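Local coordinates for protein telomeric DNA-binding factor trf1 (Schizosaccharomyces pombe, PDB 6K5S) that probably binds telomeric DNA repeats as a member of the telomere repeat binding factor family, and includes the all-helical domain described here, at residues E62-A70 with T82-F90; F102-F113 with L127-S138. All coordinates share one frame; numbering follows the deposited sequence.

Contact 1 of 2, residues E62-A70 with T82-F90; sequences EESFIYSSA and TRRANLAIF
The carboxamide of N86 grips the backbone of I66 at two points. Its ND2 donates to I66 O at 2.8 Å, and the I66 N-H returns the favour to N86 OD1, with I66 N 2.9 Å from that oxygen. Both bonds are nearly straight and both lie in the plane of the accepting carbonyl, on a lone pair; I66 O is also only 7° out of the amide plane of N86. The amide thus pairs with both the N-H and the C=O of one residue, much as the backbone of an antiparallel partner would. It fixes the amide flip, since turning the group over would set N-H against N-H and oxygen against oxygen. In N86, CG stands anti to its own carbonyl carbon (chi1 -80°), which helps to swing the group off the helix toward I66. With an alanine in its place, the N-H and C=O of I66 would probably lose both mates, leaving the loop freer to shift on the helix.

This is a loop-on-helix contact in the all-helical TRF domain: the connection after helix 41-60 is laid along helix 76-94 and pinned midway. Apolar groups close in beside the pin. The F65 ring stands almost upright to the N86 amide, planes 82° apart, with N86 O at its edge. Its CE1 meets I89 CG2 at 3.5 Å, while F65 CZ reaches F90 CD2 at 3.7 Å. I66 spreads its two branches along the helix, CD1 touching A85 CB at 3.9 Å and CG2, anti to the backbone N, lying 3.8 Å from T82 CG2. Beyond it, S68 CB rests 3.5 Å from T82 OG1, a hydroxyl hydrogen-bonded back to R79 O in its own helix.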
loop_
_atom_site.group_PDB
_atom_site.type_symbol
_atom_site.label_atom_id
_atom_site.label_comp_id
_atom_site.label_asym_id
_atom_site.label_seq_id
_atom_site.Cartn_x
_atom_site.Cartn_y
_atom_site.Cartn_z
ATOM N N GLU A 62 13.563 8.426 -5.531
ATOM C CA GLU A 62 13.915 9.502 -4.617
ATOM C C GLU A 62 13.721 10.879 -5.242
ATOM O O GLU A 62 14.049 11.880 -4.609
ATOM C CB GLU A 62 15.356 9.344 -4.110
ATOM C CG GLU A 62 16.291 8.636 -5.049
ATOM C CD GLU A 62 17.716 8.534 -4.504
ATOM O OE1 GLU A 62 17.900 8.266 -3.298
ATOM O OE2 GLU A 62 18.654 8.750 -5.291
ATOM N N GLU A 63 13.227 10.952 -6.476
ATOM C CA GLU A 63 12.980 12.213 -7.158
ATOM C C GLU A 63 11.474 12.499 -7.196
ATOM O O GLU A 63 10.698 11.931 -6.405
ATOM C CB GLU A 63 13.605 12.173 -8.558
ATOM C CG GLU A 63 14.999 11.546 -8.632
ATOM C CD GLU A 63 16.058 12.319 -7.862
ATOM O OE1 GLU A 63 17.257 11.940 -7.941
ATOM O OE2 GLU A 63 15.713 13.307 -7.171
ATOM N N SER A 64 11.064 13.400 -8.094
ATOM C CA SER A 64 9.654 13.747 -8.174
ATOM C C SER A 64 8.847 12.622 -8.809
ATOM O O SER A 64 7.791 12.253 -8.290
ATOM C CB SER A 64 9.478 15.044 -8.956
ATOM O OG SER A 64 9.964 16.149 -8.224
ATOM N N PHE A 65 9.335 12.055 -9.912
ATOM C CA PHE A 65 8.608 11.054 -10.677
ATOM C C PHE A 65 9.398 9.750 -10.754
ATOM O O PHE A 65 10.566 9.663 -10.343
ATOM C CB PHE A 65 8.287 11.567 -12.094
ATOM C CG PHE A 65 7.328 12.700 -12.107
ATOM C CD1 PHE A 65 5.959 12.459 -12.084
ATOM C CD2 PHE A 65 7.786 14.015 -12.106
ATOM C CE1 PHE A 65 5.059 13.518 -12.071
ATOM C CE2 PHE A 65 6.888 15.085 -12.095
ATOM C CZ PHE A 65 5.529 14.834 -12.090
ATOM N N ILE A 66 8.730 8.728 -11.283
ATOM C CA ILE A 66 9.280 7.377 -11.380
ATOM C C ILE A 66 9.750 7.134 -12.799
ATOM O O ILE A 66 8.968 7.270 -13.756
ATOM C CB ILE A 66 8.241 6.325 -10.985
ATOM C CG1 ILE A 66 7.690 6.634 -9.605
ATOM C CG2 ILE A 66 8.856 4.893 -11.034
ATOM C CD1 ILE A 66 6.619 5.680 -9.202
ATOM N N TYR A 67 11.009 6.728 -12.935
ATOM C CA TYR A 67 11.623 6.515 -14.240
ATOM C C TYR A 67 11.859 5.013 -14.371
ATOM O O TYR A 67 12.799 4.476 -13.782
ATOM C CB TYR A 67 12.894 7.340 -14.352
ATOM C CG TYR A 67 12.659 8.814 -14.070
ATOM C CD1 TYR A 67 11.910 9.591 -14.936
ATOM C CD2 TYR A 67 13.179 9.420 -12.930
ATOM C CE1 TYR A 67 11.682 10.937 -14.681
ATOM C CE2 TYR A 67 12.964 10.769 -12.663
ATOM C CZ TYR A 67 12.219 11.526 -13.547
ATOM O OH TYR A 67 12.009 12.876 -13.290
ATOM N N SER A 68 10.967 4.334 -15.098
ATOM C CA SER A 68 10.939 2.874 -15.032
ATOM C C SER A 68 12.253 2.286 -15.521
ATOM O O SER A 68 12.775 1.340 -14.925
ATOM C CB SER A 68 9.745 2.309 -15.819
ATOM O OG SER A 68 9.670 2.783 -17.162
ATOM N N SER A 69 12.819 2.857 -16.585
ATOM C CA SER A 69 14.098 2.365 -17.082
ATOM C C SER A 69 15.195 2.514 -16.029
ATOM O O SER A 69 16.018 1.603 -15.847
ATOM C CB SER A 69 14.467 3.098 -18.373
ATOM O OG SER A 69 14.572 4.493 -18.145
ATOM N N ALA A 70 15.189 3.630 -15.288
ATOM C CA ALA A 70 16.255 3.892 -14.321
ATOM C C ALA A 70 16.234 2.913 -13.161
ATOM O O ALA A 70 17.274 2.687 -12.533
ATOM C CB ALA A 70 16.159 5.317 -13.770
ATOM N N THR A 82 3.906 2.143 -13.739
ATOM C CA THR A 82 4.647 3.352 -13.404
ATOM C C THR A 82 4.114 4.543 -14.186
ATOM O O THR A 82 4.127 5.673 -13.675
ATOM C CB THR A 82 6.157 3.189 -13.626
ATOM O OG1 THR A 82 6.424 2.817 -14.979
ATOM C CG2 THR A 82 6.716 2.153 -12.679
ATOM N N ARG A 83 3.587 4.311 -15.392
ATOM C CA ARG A 83 3.000 5.422 -16.148
ATOM C C ARG A 83 1.772 5.984 -15.441
ATOM O O ARG A 83 1.610 7.210 -15.337
ATOM C CB ARG A 83 2.643 4.985 -17.569
ATOM C CG ARG A 83 3.851 4.871 -18.471
ATOM C CD ARG A 83 3.425 4.641 -19.909
ATOM N NE ARG A 83 2.540 3.498 -20.065
ATOM C CZ ARG A 83 2.906 2.350 -20.628
ATOM N NH1 ARG A 83 4.143 2.203 -21.075
ATOM N NH2 ARG A 83 2.034 1.358 -20.748
ATOM N N ARG A 84 0.897 5.091 -14.956
ATOM C CA ARG A 84 -0.237 5.492 -14.130
ATOM C C ARG A 84 0.223 6.228 -12.885
ATOM O O ARG A 84 -0.377 7.245 -12.503
ATOM C CB ARG A 84 -1.068 4.264 -13.733
ATOM C CG ARG A 84 -1.743 3.538 -14.908
ATOM C CD ARG A 84 -3.275 3.439 -14.742
ATOM N NE ARG A 84 -3.894 2.764 -15.889
ATOM C CZ ARG A 84 -4.554 1.615 -15.813
ATOM N NH1 ARG A 84 -4.700 1.007 -14.639
ATOM N NH2 ARG A 84 -5.074 1.071 -16.911
ATOM N N ALA A 85 1.270 5.715 -12.221
ATOM C CA ALA A 85 1.738 6.355 -11.004
ATOM C C ALA A 85 2.175 7.781 -11.286
ATOM O O ALA A 85 1.843 8.702 -10.533
ATOM C CB ALA A 85 2.872 5.534 -10.375
ATOM N N ASN A 86 2.905 7.987 -12.388
ATOM C CA ASN A 86 3.372 9.323 -12.726
ATOM C C ASN A 86 2.215 10.286 -12.970
ATOM O O ASN A 86 2.286 11.451 -12.561
ATOM C CB ASN A 86 4.314 9.250 -13.936
ATOM C CG ASN A 86 5.732 8.814 -13.527
ATOM O OD1 ASN A 86 6.084 8.877 -12.345
ATOM N ND2 ASN A 86 6.540 8.374 -14.491
ATOM N N LEU A 87 1.132 9.825 -13.608
ATOM C CA LEU A 87 -0.064 10.659 -13.724
ATOM C C LEU A 87 -0.656 10.994 -12.362
ATOM O O LEU A 87 -1.067 12.140 -12.121
ATOM C CB LEU A 87 -1.120 9.966 -14.593
ATOM C CG LEU A 87 -0.725 10.043 -16.068
ATOM C CD1 LEU A 87 -1.284 8.863 -16.841
ATOM C CD2 LEU A 87 -1.207 11.377 -16.628
ATOM N N ALA A 88 -0.732 10.005 -11.466
ATOM C CA ALA A 88 -1.293 10.267 -10.146
ATOM C C ALA A 88 -0.428 11.263 -9.392
ATOM O O ALA A 88 -0.948 12.166 -8.719
ATOM C CB ALA A 88 -1.444 8.958 -9.364
ATOM N N ILE A 89 0.900 11.118 -9.510
ATOM C CA ILE A 89 1.836 12.055 -8.881
ATOM C C ILE A 89 1.616 13.466 -9.410
ATOM O O ILE A 89 1.607 14.435 -8.648
ATOM C CB ILE A 89 3.290 11.600 -9.115
ATOM C CG1 ILE A 89 3.618 10.370 -8.265
ATOM C CG2 ILE A 89 4.299 12.724 -8.758
ATOM C CD1 ILE A 89 4.930 9.689 -8.715
ATOM N N PHE A 90 1.476 13.606 -10.734
ATOM C CA PHE A 90 1.315 14.931 -11.325
ATOM C C PHE A 90 0.022 15.583 -10.853
ATOM O O PHE A 90 0.014 16.764 -10.469
ATOM C CB PHE A 90 1.337 14.827 -12.847
ATOM C CG PHE A 90 1.566 16.138 -13.541
ATOM C CD1 PHE A 90 0.517 17.033 -13.720
ATOM C CD2 PHE A 90 2.826 16.469 -14.037
ATOM C CE1 PHE A 90 0.720 18.240 -14.371
ATOM C CE2 PHE A 90 3.031 17.686 -14.682
ATOM C CZ PHE A 90 1.974 18.561 -14.853
#

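Contact 2 of 2, residues F102-F113 with L127-S138; sequences FFHLNENFLEVF and LYMELKTQAYIS
The rings of F109 and Y128 lie nearly parallel, planes 10° apart, but offset, the centroids 4.9 Å apart, with little of one ring above the other. Y128 CA sits over one face of F109, 4.0 Å from the ring centroid in a CH-pi contact, and F113 CD1 lies against the opposite face. The Y128 ring is sandwiched too: L110 CD2 is on one face, K132 CE over the centre of the other, and N106 O at the edge. These groups belong to two successive helices that pack as an antiparallel hairpin, axes 9.6 Å apart and running at 160°.

Knobs-into-holes packing extends along the pair. F102 fills the hole between L131, Q134, A135 and S138, with the backbone oxygen Q134 O above the centre of the F102 ring and S138 CB 3.4 Å from F102 CE2. In return L131 enters the hole formed by F102, L105, N106 and F109; its CG, anti to the backbone N (chi1 176°), sends L131 CD2 to within 3.5 Å of F109 CD1.

Helix 102-113 is kinked where the N atoms of L110 and E111 lack bonds to the preceding turn, and a water mends part of this, accepting from L110 N and donating to N106 O. K132 NZ also bonds L154 O; across the hairpin it donates to N106 OD1 at 2.8 Å, in the carbonyl plane and on a lone pair.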
loop_
_atom_site.group_PDB
_atom_site.type_symbol
_atom_site.label_atom_id
_atom_site.label_comp_id
_atom_site.label_asym_id
_atom_site.label_seq_id
_atom_site.Cartn_x
_atom_site.Cartn_y
_atom_site.Cartn_z
ATOM N N PHE A 102 6.846 23.696 -9.622
ATOM C CA PHE A 102 6.494 23.877 -11.027
ATOM C C PHE A 102 7.674 23.603 -11.949
ATOM O O PHE A 102 7.477 23.120 -13.067
ATOM C CB PHE A 102 5.974 25.292 -11.267
ATOM C CG PHE A 102 4.513 25.464 -10.973
ATOM C CD1 PHE A 102 3.553 24.898 -11.798
ATOM C CD2 PHE A 102 4.099 26.225 -9.888
ATOM C CE1 PHE A 102 2.189 25.073 -11.537
ATOM C CE2 PHE A 102 2.739 26.421 -9.633
ATOM C CZ PHE A 102 1.785 25.828 -10.447
ATOM N N PHE A 103 8.902 23.879 -11.504
ATOM C CA PHE A 103 10.059 23.561 -12.335
ATOM C C PHE A 103 10.079 22.078 -12.685
ATOM O O PHE A 103 10.354 21.716 -13.833
ATOM C CB PHE A 103 11.364 23.954 -11.629
ATOM C CG PHE A 103 12.610 23.503 -12.359
ATOM C CD1 PHE A 103 13.088 22.199 -12.235
ATOM C CD2 PHE A 103 13.285 24.379 -13.194
ATOM C CE1 PHE A 103 14.222 21.788 -12.924
ATOM C CE2 PHE A 103 14.412 23.979 -13.882
ATOM C CZ PHE A 103 14.881 22.678 -13.750
ATOM N N HIS A 104 9.781 21.206 -11.708
ATOM C CA HIS A 104 9.816 19.770 -11.956
ATOM C C HIS A 104 8.610 19.307 -12.751
ATOM O O HIS A 104 8.722 18.341 -13.516
ATOM C CB HIS A 104 9.881 18.985 -10.646
ATOM C CG HIS A 104 11.227 19.019 -10.006
ATOM N ND1 HIS A 104 11.432 19.509 -8.735
ATOM C CD2 HIS A 104 12.446 18.671 -10.479
ATOM C CE1 HIS A 104 12.720 19.436 -8.442
ATOM N NE2 HIS A 104 13.357 18.933 -9.483
ATOM N N LEU A 105 7.449 19.932 -12.541
ATOM C CA LEU A 105 6.286 19.604 -13.358
ATOM C C LEU A 105 6.569 19.888 -14.833
ATOM O O LEU A 105 6.295 19.055 -15.709
ATOM C CB LEU A 105 5.061 20.379 -12.868
ATOM C CG LEU A 105 4.589 20.020 -11.456
ATOM C CD1 LEU A 105 3.274 20.691 -11.122
ATOM C CD2 LEU A 105 4.491 18.516 -11.275
ATOM N N ASN A 106 7.148 21.050 -15.118
ATOM C CA ASN A 106 7.477 21.410 -16.497
ATOM C C ASN A 106 8.518 20.471 -17.100
ATOM O O ASN A 106 8.355 20.007 -18.228
ATOM C CB ASN A 106 7.972 22.847 -16.563
ATOM C CG ASN A 106 8.390 23.235 -17.954
ATOM O OD1 ASN A 106 7.585 23.213 -18.877
ATOM N ND2 ASN A 106 9.661 23.549 -18.125
ATOM N N GLU A 107 9.604 20.196 -16.365
ATOM C CA GLU A 107 10.692 19.379 -16.906
ATOM C C GLU A 107 10.232 17.965 -17.241
ATOM O O GLU A 107 10.737 17.355 -18.187
ATOM C CB GLU A 107 11.847 19.321 -15.899
ATOM C CG GLU A 107 13.001 18.417 -16.291
ATOM C CD GLU A 107 14.246 18.686 -15.451
ATOM O OE1 GLU A 107 14.371 18.074 -14.366
ATOM O OE2 GLU A 107 15.074 19.529 -15.862
ATOM N N ASN A 108 9.293 17.431 -16.473
ATOM C CA ASN A 108 8.817 16.062 -16.604
ATOM C C ASN A 108 7.500 15.938 -17.360
ATOM O O ASN A 108 7.003 14.819 -17.492
ATOM C CB ASN A 108 8.657 15.437 -15.213
ATOM C CG ASN A 108 10.005 15.197 -14.521
ATOM O OD1 ASN A 108 10.647 14.168 -14.739
ATOM N ND2 ASN A 108 10.413 16.136 -13.665
ATOM N N PHE A 109 6.928 17.051 -17.851
ATOM C CA PHE A 109 5.577 17.004 -18.416
ATOM C C PHE A 109 5.477 15.994 -19.559
ATOM O O PHE A 109 4.563 15.171 -19.593
ATOM C CB PHE A 109 5.146 18.387 -18.897
ATOM C CG PHE A 109 3.766 18.406 -19.509
ATOM C CD1 PHE A 109 2.645 18.580 -18.717
ATOM C CD2 PHE A 109 3.596 18.208 -20.866
ATOM C CE1 PHE A 109 1.369 18.577 -19.285
ATOM C CE2 PHE A 109 2.338 18.223 -21.432
ATOM C CZ PHE A 109 1.228 18.396 -20.643
ATOM N N LEU A 110 6.400 16.054 -20.518
ATOM C CA LEU A 110 6.302 15.147 -21.655
ATOM C C LEU A 110 6.524 13.692 -21.250
ATOM O O LEU A 110 5.918 12.790 -21.834
ATOM C CB LEU A 110 7.292 15.565 -22.742
ATOM C CG LEU A 110 6.951 16.905 -23.414
ATOM C CD1 LEU A 110 8.042 17.315 -24.396
ATOM C CD2 LEU A 110 5.584 16.871 -24.091
ATOM N N GLU A 111 7.380 13.433 -20.263
ATOM C CA GLU A 111 7.574 12.060 -19.817
ATOM C C GLU A 111 6.325 11.521 -19.123
ATOM O O GLU A 111 6.024 10.328 -19.211
ATOM C CB GLU A 111 8.788 11.985 -18.892
ATOM C CG GLU A 111 9.038 10.603 -18.333
ATOM C CD GLU A 111 9.521 9.638 -19.396
ATOM O OE1 GLU A 111 10.376 10.026 -20.223
ATOM O OE2 GLU A 111 9.030 8.494 -19.414
ATOM N N VAL A 112 5.563 12.397 -18.483
ATOM C CA VAL A 112 4.361 11.989 -17.764
ATOM C C VAL A 112 3.192 11.790 -18.727
ATOM O O VAL A 112 2.439 10.820 -18.617
ATOM C CB VAL A 112 4.047 13.045 -16.680
ATOM C CG1 VAL A 112 2.678 12.804 -16.052
ATOM C CG2 VAL A 112 5.135 13.037 -15.618
ATOM N N PHE A 113 3.030 12.685 -19.709
ATOM C CA PHE A 113 1.850 12.650 -20.564
ATOM C C PHE A 113 2.105 12.037 -21.930
ATOM O O PHE A 113 1.146 11.603 -22.574
ATOM C CB PHE A 113 1.285 14.068 -20.746
ATOM C CG PHE A 113 0.654 14.623 -19.503
ATOM C CD1 PHE A 113 1.425 15.257 -18.554
ATOM C CD2 PHE A 113 -0.712 14.493 -19.280
ATOM C CE1 PHE A 113 0.850 15.772 -17.398
ATOM C CE2 PHE A 113 -1.300 14.998 -18.131
ATOM C CZ PHE A 113 -0.516 15.634 -17.179
ATOM N N LEU A 127 -2.035 21.661 -23.232
ATOM C CA LEU A 127 -1.815 21.493 -21.799
ATOM C C LEU A 127 -0.393 21.895 -21.396
ATOM O O LEU A 127 -0.198 22.518 -20.350
ATOM C CB LEU A 127 -2.092 20.049 -21.407
ATOM C CG LEU A 127 -2.504 19.751 -19.978
ATOM C CD1 LEU A 127 -3.653 20.679 -19.528
ATOM C CD2 LEU A 127 -2.898 18.269 -19.894
ATOM N N TYR A 128 0.606 21.511 -22.198
ATOM C CA TYR A 128 1.990 21.922 -21.968
ATOM C C TYR A 128 2.099 23.443 -21.850
ATOM O O TYR A 128 2.743 23.969 -20.932
ATOM C CB TYR A 128 2.842 21.429 -23.132
ATOM C CG TYR A 128 4.312 21.218 -22.886
ATOM C CD1 TYR A 128 4.835 21.139 -21.602
ATOM C CD2 TYR A 128 5.180 21.086 -23.952
ATOM C CE1 TYR A 128 6.187 20.934 -21.403
ATOM C CE2 TYR A 128 6.532 20.872 -23.753
ATOM C CZ TYR A 128 7.023 20.797 -22.481
ATOM O OH TYR A 128 8.364 20.576 -22.281
ATOM N N MET A 129 1.509 24.160 -22.812
ATOM C CA MET A 129 1.606 25.614 -22.841
ATOM C C MET A 129 0.988 26.244 -21.602
ATOM O O MET A 129 1.531 27.223 -21.062
ATOM C CB MET A 129 0.931 26.159 -24.103
ATOM C CG MET A 129 0.883 27.687 -24.205
ATOM S SD MET A 129 -0.064 28.245 -25.674
ATOM C CE MET A 129 -1.697 27.655 -25.321
ATOM N N GLU A 130 -0.184 25.748 -21.179
ATOM C CA GLU A 130 -0.836 26.303 -19.995
ATOM C C GLU A 130 -0.059 25.967 -18.727
ATOM O O GLU A 130 -0.021 26.765 -17.784
ATOM C CB GLU A 130 -2.280 25.788 -19.878
ATOM C CG GLU A 130 -3.235 26.218 -21.021
ATOM C CD GLU A 130 -3.384 27.736 -21.184
ATOM O OE1 GLU A 130 -3.129 28.499 -20.225
ATOM O OE2 GLU A 130 -3.769 28.181 -22.292
ATOM N N LEU A 131 0.515 24.774 -18.659
ATOM C CA LEU A 131 1.379 24.460 -17.524
ATOM C C LEU A 131 2.528 25.458 -17.434
ATOM O O LEU A 131 2.815 25.991 -16.357
ATOM C CB LEU A 131 1.929 23.032 -17.634
ATOM C CG LEU A 131 2.924 22.697 -16.507
ATOM C CD1 LEU A 131 2.243 22.723 -15.134
ATOM C CD2 LEU A 131 3.512 21.312 -16.755
ATOM N N LYS A 132 3.221 25.696 -18.552
ATOM C CA LYS A 132 4.333 26.642 -18.543
ATOM C C LYS A 132 3.855 28.027 -18.108
ATOM O O LYS A 132 4.541 28.720 -17.352
ATOM C CB LYS A 132 4.988 26.703 -19.928
ATOM C CG LYS A 132 5.670 25.374 -20.359
ATOM C CD LYS A 132 6.084 25.426 -21.843
ATOM C CE LYS A 132 6.970 24.217 -22.266
ATOM N NZ LYS A 132 8.202 24.154 -21.433
ATOM N N THR A 133 2.649 28.406 -18.521
ATOM C CA THR A 133 2.106 29.707 -18.133
ATOM C C THR A 133 1.895 29.792 -16.624
ATOM O O THR A 133 2.243 30.799 -16.000
ATOM C CB THR A 133 0.790 29.979 -18.870
ATOM O OG1 THR A 133 1.033 29.918 -20.281
ATOM C CG2 THR A 133 0.278 31.392 -18.506
ATOM N N GLN A 134 1.339 28.739 -16.017
ATOM C CA GLN A 134 1.195 28.730 -14.563
ATOM C C GLN A 134 2.549 28.674 -13.863
ATOM O O GLN A 134 2.724 29.289 -12.802
ATOM C CB GLN A 134 0.313 27.560 -14.103
ATOM C CG GLN A 134 -1.165 27.649 -14.576
ATOM C CD GLN A 134 -1.827 28.986 -14.211
ATOM O OE1 GLN A 134 -1.714 29.447 -13.076
ATOM N NE2 GLN A 134 -2.523 29.590 -15.168
ATOM N N ALA A 135 3.514 27.922 -14.407
ATOM C CA ALA A 135 4.844 27.942 -13.795
ATOM C C ALA A 135 5.423 29.352 -13.814
ATOM O O ALA A 135 6.042 29.791 -12.839
ATOM C CB ALA A 135 5.786 26.969 -14.503
ATOM N N TYR A 136 5.244 30.066 -14.931
ATOM C CA TYR A 136 5.727 31.432 -15.026
ATOM C C TYR A 136 5.053 32.318 -13.983
ATOM O O TYR A 136 5.726 33.075 -13.272
ATOM C CB TYR A 136 5.501 31.972 -16.451
ATOM C CG TYR A 136 5.752 33.463 -16.588
ATOM C CD1 TYR A 136 7.051 33.978 -16.496
ATOM C CD2 TYR A 136 4.697 34.361 -16.801
ATOM C CE1 TYR A 136 7.299 35.350 -16.614
ATOM C CE2 TYR A 136 4.929 35.733 -16.910
ATOM C CZ TYR A 136 6.248 36.219 -16.831
ATOM O OH TYR A 136 6.511 37.567 -16.950
ATOM N N ILE A 137 3.728 32.213 -13.862
ATOM C CA ILE A 137 2.980 33.065 -12.941
ATOM C C ILE A 137 3.378 32.776 -11.504
ATOM O O ILE A 137 3.577 33.695 -10.701
ATOM C CB ILE A 137 1.471 32.870 -13.163
ATOM C CG1 ILE A 137 1.077 33.513 -14.500
ATOM C CG2 ILE A 137 0.684 33.433 -11.974
ATOM C CD1 ILE A 137 -0.303 33.065 -15.012
ATOM N N SER A 138 3.525 31.503 -11.160
ATOM C CA SER A 138 3.978 31.167 -9.809
ATOM C C SER A 138 5.406 31.651 -9.565
ATOM O O SER A 138 5.707 32.205 -8.500
ATOM C CB SER A 138 3.883 29.657 -9.576
ATOM O OG SER A 138 4.461 29.315 -8.315
HETATM O O HOH W 1 8.512 17.998 -20.455
HETATM O O HOH W 2 9.557 21.297 -20.308
#

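In the fold
From the N terminus, the chain leaves helix 41-60, passes through 62-70 and enters helix 76-94, where contact 1 closes a short loop by folding that connection back onto the helix. Contact 2 opens only after this, when helix 102-113 turns through a second connection into helix 122-141. The two are thus in series, neither enclosing the other, with centres about 15 Å apart. They meet through helix 102-113: its far side carries N108 and V112 against F65, H104 packs on S64, and N108 OD1 lies unusually close to Y67 OH, probably hydrogen-bonded though at a doubtful length. F90 and F113, edge-to-face, also join helices 76-94 and 102-113.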